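Local structure of histidine acid phosphatase (Hafnia alvei, 4ARU) at residues H19-P24 / P40-K45; L216-A221 / K251-Q256; L220-L225 / Q326-P331. The protein is a histidine acid phosphatase of branch 2 of the histidine phosphatase superfamily, folded as a single chain around a mixed beta-sheet flanked by helices. All coordinates share one frame; numbering follows the deposited sequence.

In the fold
Contact 1 comes first along the chain and joins two loops, one after strand 9-18 of the mixed sheet and one ahead of helix 51-70. Contacts 2 and 3 both start from helix 213-229 and share L220 and A221. Contact 2 packs this helix on helix 243-262, and contact 3 packs it on the loop before strand 335-342. The centres of contacts 2 and 3 lie about 8 Å apart, and N254 of contact 2 hydrogen-bonds P327 and N329 of contact 3. Contact 1 is centred about 14 Å from contact 3 and touches it where P24 meets I223. Helix 213-229 thus packs against loops next to the ends of strands 9-18 and 335-342 and against helix 243-262, close to the bound tartaric acid.

Contact 1: H19-P24 / P40-K45; sequences HGVRAP and PEWPVK
The loop that lays A23 and P24 on W42 is braced at H19, whose ND1 donates to G20 O at 2.9 Å, in the ring plane and on a carbonyl lone pair. This loop is the RHGxRxP signature of the histidine acid phosphatase fold. H19 NE2 and R22 NE both hydrogen-bond a bound tartrate.

A23 and P24 cover one face of the W42 indole by CH-pi contacts. P24 CD stands over the five-membered ring, 3.5 Å from its centroid and 13° off the normal. A23 CA lies over the six-membered ring, 3.9 Å from that centroid. In W42, CG is anti to the carbonyl carbon (chi1 -77°), which turns one indole face to A23 and P24; the P24 ring crosses it at a slant. V21 CG1 touches the ring edge, 4.2 Å from W42 CZ3. A23 CB also packs against V44 CG2 at 3.9 Å.

R22 NH1 donates to A23 O at 3.0 Å, from above the carbonyl plane. L226 and I223 of helix 213-229 touch R22 and P24. R22 O is buried with no polar partner in the model and sits 3.5 Å from W42 CZ3.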
# COMPACT_ATOMS: atom_id res chain seq x y z
N HIS A 19 1.57 4.75 4.20
CA HIS A 19 2.36 5.47 5.19
C HIS A 19 3.80 4.99 5.27
O HIS A 19 4.21 3.97 4.69
CB HIS A 19 1.73 5.32 6.59
CG HIS A 19 1.59 3.91 7.03
ND1 HIS A 19 2.64 3.10 7.40
CD2 HIS A 19 0.48 3.14 7.10
CE1 HIS A 19 2.19 1.89 7.68
NE2 HIS A 19 0.88 1.90 7.53
N GLY A 20 4.60 5.75 5.98
CA GLY A 20 5.98 5.43 6.17
C GLY A 20 6.29 4.35 7.19
O GLY A 20 5.43 3.71 7.74
N VAL A 21 7.57 4.12 7.39
CA VAL A 21 8.09 3.11 8.31
C VAL A 21 7.49 3.33 9.67
O VAL A 21 7.59 4.42 10.23
CB VAL A 21 9.62 3.10 8.36
CG1 VAL A 21 10.12 2.12 9.39
CG2 VAL A 21 10.22 2.82 7.00
N ARG A 22 6.89 2.26 10.20
CA ARG A 22 6.26 2.26 11.50
C ARG A 22 6.74 1.11 12.35
O ARG A 22 7.24 0.09 11.84
CB ARG A 22 4.76 2.07 11.30
CG ARG A 22 4.33 0.82 10.52
CD ARG A 22 2.89 0.35 10.79
NE ARG A 22 2.54 -0.82 10.00
CZ ARG A 22 2.91 -2.07 10.28
NH1 ARG A 22 3.64 -2.30 11.36
NH2 ARG A 22 2.55 -3.08 9.48
N ALA A 23 6.54 1.26 13.65
CA ALA A 23 6.67 0.14 14.56
C ALA A 23 5.57 -0.90 14.24
O ALA A 23 4.52 -0.59 13.65
CB ALA A 23 6.55 0.61 15.98
N PRO A 24 5.77 -2.14 14.68
CA PRO A 24 4.72 -3.13 14.54
C PRO A 24 3.40 -2.62 15.11
O PRO A 24 3.39 -1.96 16.15
CB PRO A 24 5.26 -4.31 15.37
CG PRO A 24 6.76 -4.17 15.27
CD PRO A 24 6.97 -2.68 15.32
N PRO A 40 13.24 -6.72 19.11
CA PRO A 40 13.89 -5.46 19.49
C PRO A 40 12.84 -4.38 19.83
O PRO A 40 11.75 -4.36 19.24
CB PRO A 40 14.72 -5.12 18.26
CG PRO A 40 14.10 -5.85 17.15
CD PRO A 40 13.66 -7.15 17.77
N GLU A 41 13.17 -3.51 20.76
CA GLU A 41 12.26 -2.41 21.11
C GLU A 41 12.35 -1.30 20.08
O GLU A 41 13.45 -0.87 19.69
CB GLU A 41 12.52 -1.87 22.53
CG GLU A 41 11.77 -2.64 23.64
CD GLU A 41 10.24 -2.41 23.63
OE1 GLU A 41 9.49 -3.12 22.88
OE2 GLU A 41 9.76 -1.52 24.39
N TRP A 42 11.18 -0.82 19.64
CA TRP A 42 11.09 0.32 18.73
C TRP A 42 11.07 1.64 19.52
O TRP A 42 10.74 1.66 20.71
CB TRP A 42 9.83 0.19 17.86
CG TRP A 42 10.05 -0.80 16.79
CD1 TRP A 42 10.17 -2.18 16.91
CD2 TRP A 42 10.22 -0.52 15.41
NE1 TRP A 42 10.40 -2.74 15.70
CE2 TRP A 42 10.44 -1.75 14.75
CE3 TRP A 42 10.18 0.64 14.65
CZ2 TRP A 42 10.64 -1.83 13.38
CZ3 TRP A 42 10.39 0.56 13.29
CH2 TRP A 42 10.63 -0.65 12.67
N PRO A 43 11.42 2.75 18.86
CA PRO A 43 11.58 4.01 19.58
C PRO A 43 10.29 4.84 19.65
O PRO A 43 10.34 5.99 20.10
CB PRO A 43 12.63 4.73 18.77
CG PRO A 43 12.33 4.29 17.39
CD PRO A 43 12.01 2.83 17.51
N VAL A 44 9.17 4.23 19.26
CA VAL A 44 7.87 4.87 19.32
C VAL A 44 6.87 3.79 19.71
O VAL A 44 7.15 2.61 19.67
CB VAL A 44 7.44 5.43 17.94
CG1 VAL A 44 8.38 6.54 17.48
CG2 VAL A 44 7.35 4.35 16.88
N LYS A 45 5.70 4.27 20.07
CA LYS A 45 4.56 3.43 20.37
C LYS A 45 4.26 2.49 19.23
O LYS A 45 4.41 2.83 18.06
CB LYS A 45 3.38 4.35 20.62
CG LYS A 45 2.11 3.65 21.07
CD LYS A 45 1.05 4.65 21.38
CE LYS A 45 -0.26 3.93 21.69
NZ LYS A 45 -1.28 4.93 21.98

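Contact 2: L216-A221 / K251-Q256; sequences LASTLA and KLHNAQ
S218 and H253 mark the point where two helices of the histidine phosphatase fold cross, 213-229 over 243-262. The short segments approach to 7.6 Å between axes, with a crossing angle of -119°. The CA atoms of S218 and H253 are only 3.8 Å apart, a tight fit made with a small residue at the crossing.

S218 OG takes part in two hydrogen bonds: it accepts from H253 ND1 at 3.1 Å and donates to Q256 OE1 at 2.6 Å. The hydroxyl stands anti to the backbone N (chi1 167°), which carries it over to the second helix. The bond to Q256 lies in the amide plane, on a lone pair of OE1. The Q256 chain first runs out from its helix, then bends at chi2 (-105°), and this turns OE1 back onto the serine.

The H253 ring comes to S218 somewhat tilted, with OG well out of the ring plane. Its ND1 also makes a weak bond to S218 O at 3.3 Å, so one N-H is divided between hydroxyl and carbonyl. These bonds help fix the rotation of the imidazole. F257 meets the same ring, and D328 touches the H253 side chain.

Apolar packing flanks the polar cluster. L252 is also covered by S164 and L165 of helix 162-172. Its CD1 branch reaches across to the residue just before S218, resting 3.6 Å from A217 CB.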
# COMPACT_ATOMS: atom_id res chain seq x y z
N LEU A 216 0.87 -15.74 9.66
CA LEU A 216 1.81 -15.30 10.69
C LEU A 216 3.14 -14.91 10.08
O LEU A 216 3.69 -13.84 10.36
CB LEU A 216 1.96 -16.39 11.73
CG LEU A 216 3.00 -16.10 12.83
CD1 LEU A 216 2.67 -14.87 13.63
CD2 LEU A 216 3.13 -17.31 13.72
N ALA A 217 3.66 -15.75 9.20
CA ALA A 217 4.92 -15.44 8.53
C ALA A 217 4.84 -14.16 7.73
O ALA A 217 5.82 -13.40 7.67
CB ALA A 217 5.38 -16.57 7.65
N SER A 218 3.70 -13.86 7.12
CA SER A 218 3.50 -12.61 6.36
C SER A 218 3.77 -11.42 7.29
O SER A 218 4.47 -10.46 6.95
CB SER A 218 2.07 -12.47 5.81
OG SER A 218 1.83 -11.16 5.35
N THR A 219 3.19 -11.46 8.48
CA THR A 219 3.34 -10.38 9.43
C THR A 219 4.80 -10.26 9.88
O THR A 219 5.35 -9.16 9.90
CB THR A 219 2.49 -10.66 10.66
OG1 THR A 219 1.11 -10.69 10.26
CG2 THR A 219 2.67 -9.63 11.70
N LEU A 220 5.44 -11.38 10.19
CA LEU A 220 6.81 -11.38 10.68
C LEU A 220 7.72 -10.88 9.59
O LEU A 220 8.67 -10.11 9.88
CB LEU A 220 7.21 -12.74 11.19
CG LEU A 220 6.30 -13.30 12.30
CD1 LEU A 220 6.80 -14.66 12.73
CD2 LEU A 220 6.15 -12.30 13.45
N ALA A 221 7.51 -11.35 8.36
CA ALA A 221 8.38 -10.93 7.27
C ALA A 221 8.34 -9.42 7.05
O ALA A 221 9.38 -8.80 6.83
CB ALA A 221 8.01 -11.64 5.97
N LYS A 251 7.77 -13.25 -0.09
CA LYS A 251 6.84 -14.02 -0.92
C LYS A 251 5.60 -14.38 -0.10
O LYS A 251 4.45 -14.29 -0.56
CB LYS A 251 7.52 -15.28 -1.43
CG LYS A 251 6.60 -16.12 -2.30
CD LYS A 251 7.33 -17.18 -3.12
CE LYS A 251 8.24 -18.01 -2.29
NZ LYS A 251 8.73 -19.14 -3.13
N LEU A 252 5.79 -14.70 1.16
CA LEU A 252 4.68 -15.05 2.04
C LEU A 252 3.79 -13.86 2.30
O LEU A 252 2.57 -13.96 2.34
CB LEU A 252 5.20 -15.61 3.37
CG LEU A 252 5.99 -16.92 3.24
CD1 LEU A 252 6.92 -17.15 4.44
CD2 LEU A 252 5.04 -18.09 3.11
N HIS A 253 4.40 -12.69 2.51
CA HIS A 253 3.65 -11.49 2.74
C HIS A 253 2.87 -11.11 1.49
O HIS A 253 1.69 -10.78 1.59
CB HIS A 253 4.64 -10.41 3.14
CG HIS A 253 4.04 -9.05 3.28
ND1 HIS A 253 3.34 -8.66 4.41
CD2 HIS A 253 4.06 -7.97 2.47
CE1 HIS A 253 2.93 -7.42 4.27
NE2 HIS A 253 3.36 -6.97 3.10
N ASN A 254 3.50 -11.15 0.32
CA ASN A 254 2.80 -10.77 -0.89
C ASN A 254 1.67 -11.73 -1.21
O ASN A 254 0.62 -11.33 -1.72
CB ASN A 254 3.76 -10.65 -2.05
CG ASN A 254 4.74 -9.51 -1.85
OD1 ASN A 254 4.40 -8.44 -1.29
ND2 ASN A 254 5.96 -9.70 -2.32
N ALA A 255 1.82 -12.99 -0.83
CA ALA A 255 0.77 -13.97 -1.05
C ALA A 255 -0.42 -13.69 -0.14
O ALA A 255 -1.57 -13.75 -0.56
CB ALA A 255 1.30 -15.36 -0.85
N GLN A 256 -0.16 -13.40 1.12
CA GLN A 256 -1.23 -13.04 2.05
C GLN A 256 -2.01 -11.85 1.53
O GLN A 256 -3.23 -11.83 1.56
CB GLN A 256 -0.65 -12.81 3.43
CG GLN A 256 -1.68 -12.58 4.50
CD GLN A 256 -1.74 -11.18 4.87
OE1 GLN A 256 -0.70 -10.50 5.02
NE2 GLN A 256 -2.95 -10.68 5.03

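Contact 3: L220-L225 / Q326-P331; sequences LAEIFL and QPDNTP
In the core of the histidine phosphatase fold, E222 and L225 of helix 213-229 face D328, which begins an Asx turn in the loop ahead of strand 335-342. D328 OD1 accepts from T330 N at 2.9 Å, and the N-H comes from well above the carboxylate plane.

The other oxygen of D328 points to the helix. D328 OD2 lies 2.5 Å from E222 OE1, with the two carboxylate planes turned 73° apart. E222 leaves the helix with CG anti to the backbone N and bends at chi2 (72°), which brings its carboxylate up to the loop. E222 OE2 forms a salt bridge with R18, whose NH1 also bonds T330 O and makes a long, weak ion pair with D328 OD2. The arginine probably offsets some of the negative charge gathered here.

One turn on, L225 touches the loop through a single branch, CD1. This methyl is 3.8 Å from D328 CB and 4.1 Å from P327 CG. It also approaches Q326 OE1, at 3.6 Å. Q326 NE2 bonds Q357 O, so both ends of the amide are held. Q326 OE1 accepts from D328 N at 3.1 Å, in the amide plane and on a lone pair.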
# COMPACT_ATOMS: atom_id res chain seq x y z
N LEU A 220 5.44 -11.38 10.19
CA LEU A 220 6.81 -11.38 10.68
C LEU A 220 7.72 -10.88 9.59
O LEU A 220 8.67 -10.11 9.88
CB LEU A 220 7.21 -12.74 11.19
CG LEU A 220 6.30 -13.30 12.30
CD1 LEU A 220 6.80 -14.66 12.73
CD2 LEU A 220 6.15 -12.30 13.45
N ALA A 221 7.51 -11.35 8.36
CA ALA A 221 8.38 -10.93 7.27
C ALA A 221 8.34 -9.42 7.05
O ALA A 221 9.38 -8.80 6.83
CB ALA A 221 8.01 -11.64 5.97
N GLU A 222 7.15 -8.85 7.13
CA GLU A 222 7.02 -7.41 7.02
C GLU A 222 7.70 -6.69 8.19
O GLU A 222 8.34 -5.62 8.00
CB GLU A 222 5.53 -7.03 6.87
CG GLU A 222 5.26 -5.56 6.86
CD GLU A 222 5.68 -4.85 5.58
OE1 GLU A 222 5.93 -5.53 4.53
OE2 GLU A 222 5.78 -3.61 5.62
N ILE A 223 7.62 -7.25 9.39
CA ILE A 223 8.31 -6.64 10.52
C ILE A 223 9.83 -6.62 10.27
O ILE A 223 10.51 -5.63 10.55
CB ILE A 223 7.95 -7.29 11.88
CG1 ILE A 223 6.48 -6.94 12.16
CG2 ILE A 223 8.95 -6.89 12.96
CD1 ILE A 223 5.88 -7.73 13.30
N PHE A 224 10.41 -7.70 9.74
CA PHE A 224 11.83 -7.70 9.45
C PHE A 224 12.16 -6.61 8.43
O PHE A 224 13.16 -5.92 8.58
CB PHE A 224 12.29 -9.06 8.92
CG PHE A 224 12.08 -10.21 9.88
CD1 PHE A 224 12.14 -10.08 11.26
CD2 PHE A 224 11.86 -11.46 9.37
CE1 PHE A 224 11.96 -11.17 12.10
CE2 PHE A 224 11.68 -12.57 10.21
CZ PHE A 224 11.72 -12.42 11.56
N LEU A 225 11.34 -6.48 7.40
CA LEU A 225 11.58 -5.46 6.40
C LEU A 225 11.54 -4.06 7.05
O LEU A 225 12.33 -3.18 6.72
CB LEU A 225 10.53 -5.56 5.31
CG LEU A 225 10.78 -4.59 4.14
CD1 LEU A 225 10.66 -5.34 2.85
CD2 LEU A 225 9.91 -3.37 4.16
N GLN A 326 12.99 -4.21 -4.36
CA GLN A 326 12.05 -4.05 -3.23
C GLN A 326 11.16 -5.30 -3.12
O GLN A 326 10.18 -5.43 -3.88
CB GLN A 326 11.24 -2.78 -3.44
CG GLN A 326 10.16 -2.52 -2.41
CD GLN A 326 10.68 -2.63 -0.99
OE1 GLN A 326 10.52 -3.66 -0.33
NE2 GLN A 326 11.28 -1.56 -0.50
N PRO A 327 11.47 -6.18 -2.19
CA PRO A 327 10.72 -7.42 -2.07
C PRO A 327 9.26 -7.29 -1.63
O PRO A 327 8.48 -8.17 -1.97
CB PRO A 327 11.53 -8.24 -1.09
CG PRO A 327 12.34 -7.32 -0.33
CD PRO A 327 12.54 -6.09 -1.18
N ASP A 328 8.90 -6.23 -0.93
CA ASP A 328 7.50 -6.01 -0.56
C ASP A 328 6.77 -5.32 -1.73
O ASP A 328 7.21 -4.27 -2.20
CB ASP A 328 7.50 -5.10 0.67
CG ASP A 328 6.10 -4.86 1.28
OD1 ASP A 328 5.07 -5.31 0.70
OD2 ASP A 328 6.06 -4.21 2.36
N ASN A 329 5.68 -5.87 -2.24
CA ASN A 329 4.92 -5.23 -3.32
C ASN A 329 4.25 -3.95 -2.90
O ASN A 329 3.89 -3.17 -3.75
CB ASN A 329 3.81 -6.15 -3.89
CG ASN A 329 4.36 -7.36 -4.63
OD1 ASN A 329 5.52 -7.39 -5.01
ND2 ASN A 329 3.54 -8.39 -4.77
N THR A 330 4.07 -3.77 -1.60
CA THR A 330 3.39 -2.58 -1.03
C THR A 330 4.29 -2.00 0.05
O THR A 330 3.93 -2.00 1.24
CB THR A 330 1.97 -2.92 -0.52
OG1 THR A 330 2.02 -4.07 0.33
CG2 THR A 330 0.99 -3.19 -1.69
N PRO A 331 5.46 -1.47 -0.30
CA PRO A 331 6.43 -1.07 0.69
C PRO A 331 6.10 0.25 1.40
O PRO A 331 5.27 1.01 0.93
CB PRO A 331 7.71 -0.94 -0.15
CG PRO A 331 7.19 -0.40 -1.42
CD PRO A 331 5.98 -1.24 -1.67